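Local coordinates for protein chloromuconate cycloisomerase (Rhodococcus opacus, PDB 4M0X) that is a metal-dependent enzyme of the enolase superfamily, holding a manganese ion in its barrel domain, at residues T11-P16 and D334-E339. Residues are numbered along the deposited sequence; the frame is centred on the assembly and turned at random.
Sequences TIVDLP and DEVVTE
In this enolase-superfamily fold, strand 5-17 of the N-terminal antiparallel sheet packs against a loop of the C-terminal barrel region; the touching parts, Val13 to Pro16 and Asp334 to Val336, run in nearly opposite directions (164°). No hydrogen bond links the two segments, so side chains bridge the gap. Alternation along the strand turns Val13 and Leu15 toward the loop, while Asp14 between them pairs with Arg370 and Ser32. Leu15 makes the broadest contact from the strand. Its CB lies 3.9 Å from Asp334 O, and CG, set anti to the carbonyl carbon (chi1 -69°), stays close to the same oxygen. There the chain forks, and both methyls lie against Asp334 O and Glu335 CA: CD2 is the closer to the oxygen, at 3.6 Å, and CD1 stands 4.0 Å from Glu335 CA. A branched leucine suits this place because its two methyls spread over backbone. Pro16 lies alongside Asp334, its CG 4.0 Å from Asp334 CB. The Asp334 carboxylate meets Arg364 and Tyr368, and OD1 accepts the N-H of Glu335 through its anti lone pair. The Glu335 side chain starts away from the strand, its OE1 bonded to Ser304 N. Farther back, Val13, beta-branched as suits a strand, and Val336 meet tip to tip through short apolar side chains, CG1 to CG1 at 3.9 Å.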
loop_
_atom_site.group_PDB
_atom_site.type_symbol
_atom_site.label_atom_id
_atom_site.label_comp_id
_atom_site.label_asym_id
_atom_site.label_seq_id
_atom_site.Cartn_x
_atom_site.Cartn_y
_atom_site.Cartn_z
ATOM N N THR A 11 8.320 48.953 8.727
ATOM C CA THR A 11 7.739 50.062 7.973
ATOM C C THR A 11 7.213 49.590 6.623
ATOM O O THR A 11 7.975 49.011 5.809
ATOM C CB THR A 11 8.813 51.092 7.599
ATOM O OG1 THR A 11 9.478 51.574 8.777
ATOM C CG2 THR A 11 8.205 52.231 6.798
ATOM N N ILE A 12 5.938 49.886 6.381
ATOM C CA ILE A 12 5.251 49.536 5.149
ATOM C C ILE A 12 5.750 50.454 3.991
ATOM O O ILE A 12 5.677 51.684 4.077
ATOM C CB ILE A 12 3.717 49.567 5.387
ATOM C CG1 ILE A 12 3.336 48.588 6.506
ATOM C CG2 ILE A 12 2.909 49.234 4.147
ATOM C CD1 ILE A 12 1.968 48.857 7.131
ATOM N N VAL A 13 6.291 49.848 2.934
ATOM C CA VAL A 13 6.830 50.595 1.793
ATOM C C VAL A 13 6.104 50.260 0.482
ATOM O O VAL A 13 5.788 49.090 0.204
ATOM C CB VAL A 13 8.318 50.270 1.593
ATOM C CG1 VAL A 13 8.862 51.009 0.362
ATOM C CG2 VAL A 13 9.104 50.539 2.852
ATOM N N ASP A 14 5.827 51.258 -0.333
ATOM C CA ASP A 14 5.158 50.963 -1.605
ATOM C C ASP A 14 6.137 51.327 -2.674
ATOM O O ASP A 14 6.692 52.413 -2.644
ATOM C CB ASP A 14 3.865 51.761 -1.818
ATOM C CG ASP A 14 2.753 51.420 -0.808
ATOM O OD1 ASP A 14 2.383 50.220 -0.608
ATOM O OD2 ASP A 14 2.214 52.401 -0.235
ATOM N N LEU A 15 6.361 50.429 -3.614
ATOM C CA LEU A 15 7.384 50.659 -4.633
ATOM C C LEU A 15 6.822 50.716 -6.029
ATOM O O LEU A 15 6.152 49.782 -6.479
ATOM C CB LEU A 15 8.492 49.592 -4.546
ATOM C CG LEU A 15 9.368 49.696 -3.295
ATOM C CD1 LEU A 15 10.452 48.641 -3.315
ATOM C CD2 LEU A 15 9.980 51.090 -3.164
ATOM N N PRO A 16 7.094 51.815 -6.731
ATOM C CA PRO A 16 6.637 51.994 -8.115
ATOM C C PRO A 16 7.132 50.859 -9.008
ATOM O O PRO A 16 8.304 50.523 -8.981
ATOM C CB PRO A 16 7.280 53.316 -8.510
ATOM C CG PRO A 16 8.528 53.347 -7.706
ATOM C CD PRO A 16 8.072 52.840 -6.361
ATOM N N ASP A 334 12.067 51.886 -8.660
ATOM C CA ASP A 334 12.888 52.354 -7.548
ATOM C C ASP A 334 12.753 51.436 -6.327
ATOM O O ASP A 334 11.837 50.631 -6.265
ATOM C CB ASP A 334 12.508 53.780 -7.186
ATOM C CG ASP A 334 13.629 54.548 -6.494
ATOM O OD1 ASP A 334 14.562 53.956 -5.902
ATOM O OD2 ASP A 334 13.546 55.789 -6.519
ATOM N N GLU A 335 13.667 51.573 -5.367
ATOM C CA GLU A 335 13.852 50.599 -4.288
ATOM C C GLU A 335 14.263 51.263 -2.971
ATOM O O GLU A 335 14.415 52.470 -2.921
ATOM C CB GLU A 335 14.882 49.541 -4.700
ATOM C CG GLU A 335 14.535 48.839 -6.007
ATOM C CD GLU A 335 14.892 47.342 -6.039
ATOM O OE1 GLU A 335 14.759 46.658 -4.960
ATOM O OE2 GLU A 335 15.290 46.864 -7.159
ATOM N N VAL A 336 14.404 50.498 -1.892
ATOM C CA VAL A 336 14.968 51.090 -0.660
ATOM C C VAL A 336 16.438 50.703 -0.446
ATOM O O VAL A 336 16.990 50.898 0.619
ATOM C CB VAL A 336 14.089 50.912 0.616
ATOM C CG1 VAL A 336 12.698 51.467 0.377
ATOM C CG2 VAL A 336 14.010 49.466 1.085
ATOM N N VAL A 337 17.088 50.186 -1.479
ATOM C CA VAL A 337 18.520 49.890 -1.357
ATOM C C VAL A 337 19.359 50.901 -2.110
ATOM O O VAL A 337 18.854 51.617 -2.943
ATOM C CB VAL A 337 18.898 48.430 -1.728
ATOM C CG1 VAL A 337 18.338 47.481 -0.677
ATOM C CG2 VAL A 337 18.443 48.041 -3.120
ATOM N N THR A 338 20.634 50.977 -1.785
ATOM C CA THR A 338 21.513 51.837 -2.530
ATOM C C THR A 338 21.888 51.263 -3.921
ATOM O O THR A 338 22.169 52.013 -4.826
ATOM C CB THR A 338 22.778 52.155 -1.728
ATOM O OG1 THR A 338 23.398 50.935 -1.317
ATOM C CG2 THR A 338 22.429 52.981 -0.528
ATOM N N GLU A 339 21.894 49.936 -4.061
ATOM C CA GLU A 339 22.266 49.245 -5.290
ATOM C C GLU A 339 21.375 48.022 -5.474
ATOM O O GLU A 339 21.569 47.011 -4.798
ATOM C CB GLU A 339 23.723 48.800 -5.236
ATOM C CG GLU A 339 24.714 49.938 -5.377
ATOM C CD GLU A 339 26.112 49.560 -4.925
ATOM O OE1 GLU A 339 26.554 48.411 -5.202
ATOM O OE2 GLU A 339 26.770 50.426 -4.296
#